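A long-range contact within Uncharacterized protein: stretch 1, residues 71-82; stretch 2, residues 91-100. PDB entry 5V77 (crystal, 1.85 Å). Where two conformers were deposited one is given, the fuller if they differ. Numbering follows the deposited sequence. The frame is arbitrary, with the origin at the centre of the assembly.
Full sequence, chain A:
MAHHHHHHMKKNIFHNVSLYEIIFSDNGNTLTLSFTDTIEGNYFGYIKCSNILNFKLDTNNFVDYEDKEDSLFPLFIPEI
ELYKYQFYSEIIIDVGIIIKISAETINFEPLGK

Stretch 1 (71-82) SLFPLFIPEIEL
Stretch 2 (91-100) IIIDVGIIIK

Segments of two strands carry the direct backbone bonding. Residues 80-82 run antiparallel to 91-94, their N-to-C directions 155° apart and their axes 4.7 Å apart at closest approach. Glu81 and Ile92 form the hydrogen-bonded pair: Glu81 N donates to Ile92 O at 3.1 Å, and Ile92 N to Glu81 O at 2.9 Å. Leu82 and Ile91 are the next, non-hydrogen-bonded pair, with CA atoms 4.6 Å apart; there Ile91 CA closes to 3.1 Å from Glu81 O in a CA-H...O contact. Phi/psi near -120/125 at Ile80, Leu82 and Ile92 keeps these residues extended.

Past this ladder, a water spans the gap, donating to Glu79 O (2.7 Å) and accepting from Asp94 N (2.9 Å). Stretch 2 then doubles back as a hairpin: Ile93 N donates to Ile99 O at 2.8 Å and Ile99 N to Ile93 O at 2.9 Å. Nearer the turn, Val95 N donates to Ile97 O at 2.8 Å, with a weak return bond from Ile97 N to Val95 O at 3.0 Å. Gly96, at phi/psi 86/-69, makes the turn where a CB would jam against the preceding carbonyl O.

Alternation sorts the side chains. Leu82 (t, p) and Ile91 (p, t) share one face, Leu82 CD1 lying 3.7 Å from Ile91 CG2. Ile80 (m, t) adds CG2 to Ile91 CB and CG1 to Ile93 CG1, both at 3.9 Å, while Ile77 (m, t) CD1 reaches Ile93 (m, t) CG2 at 3.7 Å. These aliphatic groups cannot hydrogen-bond; their packing buries apolar surface. On the other face, Glu81 (m, t, chi3 -123°) meets Ile92 (m, t) by van der Waals contact only, OE1 3.8 Å from Ile92 CG2.

Strand 75-77 makes no direct hydrogen bond to the hairpin and meets it mainly through apolar side chains. Leu75 (t, p) points toward it, placing CD1 3.8 Å from Val95 CG2 and 4.0 Å from Ile97 CD1, and CD2 4.0 Å from Ile99 (m, t) CD1. Leu72 (t, p) CD1 also meets Ile97 (chi1 m, chi2 144°, between wells) CD1 at 4.0 Å. Val95 (m) packs CG1 3.6 Å from Pro78 CD.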

ATOM      1  N   SER A  71       5.770  15.786  -2.039  1.00 49.13           N
ATOM      2  CA  SER A  71       4.811  14.692  -1.999  1.00 46.52           C
ATOM      3  C   SER A  71       5.500  13.399  -2.408  1.00 46.91           C
ATOM      4  O   SER A  71       6.598  13.401  -2.969  1.00 43.39           O
ATOM      5  CB  SER A  71       3.608  14.977  -2.898  1.00 45.89           C
ATOM      6  OG  SER A  71       3.982  14.937  -4.258  1.00 44.38           O
ATOM      7  N   LEU A  72       4.832  12.288  -2.103  1.00 41.56           N
ATOM      8  CA  LEU A  72       5.407  10.977  -2.379  1.00 39.02           C
ATOM      9  C   LEU A  72       5.602  10.766  -3.875  1.00 37.04           C
ATOM     10  O   LEU A  72       6.701  10.429  -4.324  1.00 42.22           O
ATOM     11  CB  LEU A  72       4.514   9.895  -1.784  1.00 40.55           C
ATOM     12  CG  LEU A  72       4.848   8.440  -2.113  1.00 41.21           C
ATOM     13  CD1 LEU A  72       6.218   8.078  -1.564  1.00 40.62           C
ATOM     14  CD2 LEU A  72       3.752   7.517  -1.545  1.00 39.26           C
ATOM     15  N   PHE A  73       4.547  10.962  -4.662  1.00 40.73           N
ATOM     16  CA  PHE A  73       4.544  10.828  -6.115  1.00 35.58           C
ATOM     17  C   PHE A  73       4.699  12.192  -6.773  1.00 36.50           C
ATOM     18  O   PHE A  73       4.106  13.167  -6.311  1.00 38.65           O
ATOM     19  CB  PHE A  73       3.243  10.198  -6.613  1.00 34.38           C
ATOM     20  CG  PHE A  73       2.949   8.846  -6.030  1.00 32.36           C
ATOM     21  CD1 PHE A  73       3.954   7.907  -5.834  1.00 35.16           C
ATOM     22  CD2 PHE A  73       1.650   8.511  -5.686  1.00 30.33           C
ATOM     23  CE1 PHE A  73       3.658   6.645  -5.298  1.00 30.27           C
ATOM     24  CE2 PHE A  73       1.344   7.258  -5.150  1.00 32.46           C
ATOM     25  CZ  PHE A  73       2.340   6.333  -4.943  1.00 33.24           C
ATOM     26  N   PRO A  74       5.474  12.309  -7.865  1.00 36.21           N
ATOM     27  CA  PRO A  74       6.243  11.231  -8.503  1.00 35.33           C
ATOM     28  C   PRO A  74       7.490  10.925  -7.691  1.00 35.05           C
ATOM     29  O   PRO A  74       8.109  11.843  -7.167  1.00 37.63           O
ATOM     30  CB  PRO A  74       6.617  11.810  -9.880  1.00 40.97           C
ATOM     31  CG  PRO A  74       5.853  13.096 -10.007  1.00 54.60           C
ATOM     32  CD  PRO A  74       5.567  13.566  -8.616  1.00 38.31           C
ATOM     33  N   LEU A  75       7.852   9.659  -7.569  1.00 33.23           N
ATOM     34  CA  LEU A  75       9.002   9.263  -6.767  1.00 35.11           C
ATOM     35  C   LEU A  75      10.123   8.832  -7.705  1.00 35.12           C
ATOM     36  O   LEU A  75      10.034   7.776  -8.335  1.00 33.79           O
ATOM     37  CB  LEU A  75       8.608   8.141  -5.808  1.00 32.88           C
ATOM     38  CG  LEU A  75       9.656   7.618  -4.826  1.00 33.96           C
ATOM     39  CD1 LEU A  75       9.986   8.690  -3.793  1.00 37.24           C
ATOM     40  CD2 LEU A  75       9.156   6.337  -4.147  1.00 32.44           C
ATOM     41  N   PHE A  76      11.193   9.608  -7.763  0.50 36.48           N
ATOM     42  CA  PHE A  76      12.298   9.270  -8.648  0.50 36.90           C
ATOM     43  C   PHE A  76      13.187   8.212  -7.996  0.50 36.99           C
ATOM     44  O   PHE A  76      13.562   8.335  -6.826  0.50 38.56           O
ATOM     45  CB  PHE A  76      13.062  10.541  -9.005  0.50 40.61           C
ATOM     46  CG  PHE A  76      12.171  11.620  -9.567  0.50 45.67           C
ATOM     47  CD1 PHE A  76      12.059  12.850  -8.945  0.50 57.24           C
ATOM     48  CD2 PHE A  76      11.399  11.373 -10.691  0.50 42.23           C
ATOM     49  CE1 PHE A  76      11.224  13.827  -9.458  0.50 60.83           C
ATOM     50  CE2 PHE A  76      10.564  12.336 -11.208  0.50 46.19           C
ATOM     51  CZ  PHE A  76      10.477  13.571 -10.593  0.50 57.26           C
ATOM     52  N   ILE A  77      13.490   7.152  -8.751  1.00 35.46           N
ATOM     53  CA  ILE A  77      14.152   5.964  -8.229  1.00 35.22           C
ATOM     54  C   ILE A  77      15.374   5.657  -9.086  1.00 39.65           C
ATOM     55  O   ILE A  77      15.235   5.402 -10.290  1.00 35.55           O
ATOM     56  CB  ILE A  77      13.201   4.756  -8.207  1.00 32.30           C
ATOM     57  CG1 ILE A  77      12.001   5.018  -7.290  1.00 31.83           C
ATOM     58  CG2 ILE A  77      13.936   3.503  -7.764  1.00 32.41           C
ATOM     59  CD1 ILE A  77      10.918   3.953  -7.409  1.00 32.35           C
ATOM     60  N   PRO A  78      16.583   5.666  -8.514  1.00 39.06           N
ATOM     61  CA  PRO A  78      17.760   5.237  -9.292  1.00 40.65           C
ATOM     62  C   PRO A  78      17.668   3.807  -9.804  1.00 38.77           C
ATOM     63  O   PRO A  78      18.052   3.539 -10.950  1.00 39.05           O
ATOM     64  CB  PRO A  78      18.911   5.407  -8.290  1.00 43.64           C
ATOM     65  CG  PRO A  78      18.414   6.448  -7.321  1.00 44.16           C
ATOM     66  CD  PRO A  78      16.947   6.169  -7.182  1.00 40.95           C
ATOM     67  N   GLU A  79      17.195   2.877  -8.981  1.00 37.18           N
ATOM     68  CA  GLU A  79      17.083   1.470  -9.360  1.00 35.64           C
ATOM     69  C   GLU A  79      16.267   0.756  -8.293  1.00 33.99           C
ATOM     70  O   GLU A  79      16.105   1.255  -7.179  1.00 34.64           O
ATOM     71  CB  GLU A  79      18.455   0.808  -9.507  1.00 41.27           C
ATOM     72  CG  GLU A  79      19.208   0.708  -8.197  1.00 42.71           C
ATOM     73  CD  GLU A  79      20.663   0.335  -8.395  1.00 55.26           C
ATOM     74  OE1 GLU A  79      21.004  -0.218  -9.466  1.00 58.96           O
ATOM     75  OE2 GLU A  79      21.465   0.607  -7.475  1.00 56.06           O
ATOM     76  N   ILE A  80      15.758  -0.419  -8.651  1.00 29.31           N
ATOM     77  CA  ILE A  80      14.902  -1.227  -7.787  1.00 33.18           C
ATOM     78  C   ILE A  80      15.567  -2.587  -7.596  1.00 33.24           C
ATOM     79  O   ILE A  80      15.923  -3.252  -8.576  1.00 35.63           O
ATOM     80  CB  ILE A  80      13.485  -1.370  -8.381  1.00 29.15           C
ATOM     81  CG1 ILE A  80      12.838   0.016  -8.458  1.00 28.23           C
ATOM     82  CG2 ILE A  80      12.626  -2.345  -7.535  1.00 28.43           C
ATOM     83  CD1 ILE A  80      11.507   0.057  -9.177  1.00 33.94           C
ATOM     84  N   GLU A  81      15.760  -2.980  -6.337  1.00 29.74           N
ATOM     85  CA  GLU A  81      16.377  -4.262  -6.017  1.00 29.46           C
ATOM     86  C   GLU A  81      15.333  -5.365  -6.100  1.00 33.59           C
ATOM     87  O   GLU A  81      14.269  -5.257  -5.489  1.00 32.40           O
ATOM     88  CB  GLU A  81      16.970  -4.236  -4.611  1.00 41.82           C
ATOM     89  CG  GLU A  81      17.901  -3.082  -4.330  1.00 58.05           C
ATOM     90  CD  GLU A  81      18.012  -2.798  -2.843  1.00 81.54           C
ATOM     91  OE1 GLU A  81      17.726  -1.654  -2.429  1.00 88.93           O
ATOM     92  OE2 GLU A  81      18.359  -3.728  -2.084  1.00 87.98           O
ATOM     93  N   LEU A  82      15.636  -6.428  -6.840  1.00 29.53           N
ATOM     94  CA  LEU A  82      14.726  -7.561  -6.976  1.00 29.01           C
ATOM     95  C   LEU A  82      15.417  -8.808  -6.443  1.00 32.21           C
ATOM     96  O   LEU A  82      16.524  -9.145  -6.885  1.00 38.46           O
ATOM     97  CB  LEU A  82      14.300  -7.757  -8.435  1.00 33.95           C
ATOM     98  CG  LEU A  82      13.465  -9.005  -8.766  1.00 40.53           C
ATOM     99  CD1 LEU A  82      12.132  -9.006  -8.041  1.00 36.47           C
ATOM    100  CD2 LEU A  82      13.244  -9.128 -10.264  1.00 42.30           C
ATOM    101  N   ILE A  91      10.707  -6.926  -3.982  1.00 26.87           N
ATOM    102  CA  ILE A  91      11.359  -5.723  -4.487  1.00 27.32           C
ATOM    103  C   ILE A  91      11.590  -4.785  -3.314  1.00 26.25           C
ATOM    104  O   ILE A  91      10.772  -4.711  -2.389  1.00 27.00           O
ATOM    105  CB  ILE A  91      10.570  -5.013  -5.604  1.00 28.72           C
ATOM    106  CG1 ILE A  91       9.108  -4.784  -5.213  1.00 26.06           C
ATOM    107  CG2 ILE A  91      10.681  -5.779  -6.919  1.00 27.22           C
ATOM    108  CD1 ILE A  91       8.414  -3.821  -6.158  1.00 32.35           C
ATOM    109  N   ILE A  92      12.708  -4.070  -3.354  1.00 30.19           N
ATOM    110  CA  ILE A  92      13.021  -3.060  -2.355  1.00 33.33           C
ATOM    111  C   ILE A  92      13.346  -1.762  -3.071  1.00 30.55           C
ATOM    112  O   ILE A  92      14.199  -1.735  -3.965  1.00 32.70           O
ATOM    113  CB  ILE A  92      14.180  -3.487  -1.443  1.00 36.46           C
ATOM    114  CG1 ILE A  92      13.791  -4.748  -0.678  1.00 38.19           C
ATOM    115  CG2 ILE A  92      14.521  -2.355  -0.470  1.00 34.99           C
ATOM    116  CD1 ILE A  92      14.861  -5.233   0.265  1.00 45.15           C
ATOM    117  N   ILE A  93      12.647  -0.695  -2.695  1.00 31.21           N
ATOM    118  CA  ILE A  93      12.923   0.653  -3.174  1.00 30.40           C
ATOM    119  C   ILE A  93      13.428   1.446  -1.981  1.00 33.63           C
ATOM    120  O   ILE A  93      12.727   1.552  -0.971  1.00 34.74           O
ATOM    121  CB  ILE A  93      11.667   1.306  -3.770  1.00 30.85           C
ATOM    122  CG1 ILE A  93      11.170   0.515  -4.991  1.00 31.77           C
ATOM    123  CG2 ILE A  93      11.943   2.774  -4.093  1.00 32.22           C
ATOM    124  CD1 ILE A  93       9.765   0.892  -5.425  1.00 29.15           C
ATOM    125  N   ASP A  94      14.633   1.993  -2.078  1.00 33.25           N
ATOM    126  CA  ASP A  94      15.223   2.722  -0.953  1.00 34.91           C
ATOM    127  C   ASP A  94      15.707   4.071  -1.477  1.00 36.15           C
ATOM    128  O   ASP A  94      16.799   4.165  -2.036  1.00 38.52           O
ATOM    129  CB  ASP A  94      16.346   1.913  -0.313  1.00 46.27           C
ATOM    130  CG  ASP A  94      16.840   2.515   0.997  1.00 55.34           C
ATOM    131  OD1 ASP A  94      16.630   3.723   1.241  1.00 51.31           O
ATOM    132  OD2 ASP A  94      17.456   1.769   1.786  1.00 55.86           O
ATOM    133  N   VAL A  95      14.882   5.108  -1.313  1.00 38.66           N
ATOM    134  CA  VAL A  95      15.222   6.461  -1.752  1.00 39.39           C
ATOM    135  C   VAL A  95      14.891   7.448  -0.643  1.00 46.36           C
ATOM    136  O   VAL A  95      14.258   8.487  -0.873  1.00 44.23           O
ATOM    137  CB  VAL A  95      14.490   6.827  -3.055  1.00 37.62           C
ATOM    138  CG1 VAL A  95      15.015   5.978  -4.191  1.00 37.98           C
ATOM    139  CG2 VAL A  95      12.989   6.619  -2.909  1.00 40.05           C
ATOM    140  N   GLY A  96      15.327   7.136   0.567  1.00 39.23           N
ATOM    141  CA  GLY A  96      14.923   7.915   1.718  1.00 47.27           C
ATOM    142  C   GLY A  96      13.611   7.341   2.196  1.00 38.17           C
ATOM    143  O   GLY A  96      13.543   6.719   3.254  1.00 43.42           O
ATOM    144  N   ILE A  97      12.566   7.523   1.392  1.00 34.42           N
ATOM    145  CA  ILE A  97      11.371   6.708   1.528  1.00 39.12           C
ATOM    146  C   ILE A  97      11.739   5.270   1.184  1.00 30.87           C
ATOM    147  O   ILE A  97      12.557   5.021   0.291  1.00 34.64           O
ATOM    148  CB  ILE A  97      10.274   7.271   0.609  1.00 40.58           C
ATOM    149  CG1 ILE A  97       9.819   8.636   1.135  1.00 43.07           C
ATOM    150  CG2 ILE A  97       9.126   6.303   0.448  1.00 39.52           C
ATOM    151  CD1 ILE A  97       9.489   9.610   0.049  1.00 49.51           C
ATOM    152  N   ILE A  98      11.167   4.314   1.906  1.00 34.26           N
ATOM    153  CA  ILE A  98      11.424   2.894   1.673  1.00 31.24           C
ATOM    154  C   ILE A  98      10.113   2.186   1.359  1.00 29.12           C
ATOM    155  O   ILE A  98       9.117   2.364   2.066  1.00 28.72           O
ATOM    156  CB  ILE A  98      12.121   2.242   2.880  1.00 41.22           C
ATOM    157  CG1 ILE A  98      13.502   2.879   3.069  1.00 45.15           C
ATOM    158  CG2 ILE A  98      12.228   0.738   2.692  1.00 43.19           C
ATOM    159  CD1 ILE A  98      14.412   2.134   4.014  1.00 56.41           C
ATOM    160  N   ILE A  99      10.122   1.385   0.293  1.00 26.77           N
ATOM    161  CA  ILE A  99       9.000   0.543  -0.092  1.00 27.54           C
ATOM    162  C   ILE A  99       9.521  -0.878  -0.254  1.00 29.07           C
ATOM    163  O   ILE A  99      10.495  -1.103  -0.980  1.00 33.79           O
ATOM    164  CB  ILE A  99       8.331   1.021  -1.397  1.00 27.90           C
ATOM    165  CG1 ILE A  99       7.676   2.391  -1.197  1.00 30.61           C
ATOM    166  CG2 ILE A  99       7.270  -0.018  -1.869  1.00 28.01           C
ATOM    167  CD1 ILE A  99       7.383   3.136  -2.499  1.00 31.85           C
ATOM    168  N   LYS A 100       8.875  -1.835   0.414  1.00 23.48           N
ATOM    169  CA  LYS A 100       9.230  -3.246   0.287  1.00 24.59           C
ATOM    170  C   LYS A 100       7.962  -4.011  -0.040  1.00 25.18           C
ATOM    171  O   LYS A 100       6.936  -3.817   0.619  1.00 25.51           O
ATOM    172  CB  LYS A 100       9.836  -3.815   1.577  1.00 30.94           C
ATOM    173  CG  LYS A 100      11.179  -3.233   1.999  1.00 37.00           C
ATOM    174  CD  LYS A 100      11.752  -4.046   3.164  1.00 44.60           C
ATOM    175  CE  LYS A 100      13.072  -3.484   3.663  1.00 63.50           C
ATOM    176  NZ  LYS A 100      13.608  -4.263   4.819  1.00 71.34           N
TER
HETATM  177  O   HOH W   1      16.237   1.504  -4.465  1.00 38.84           O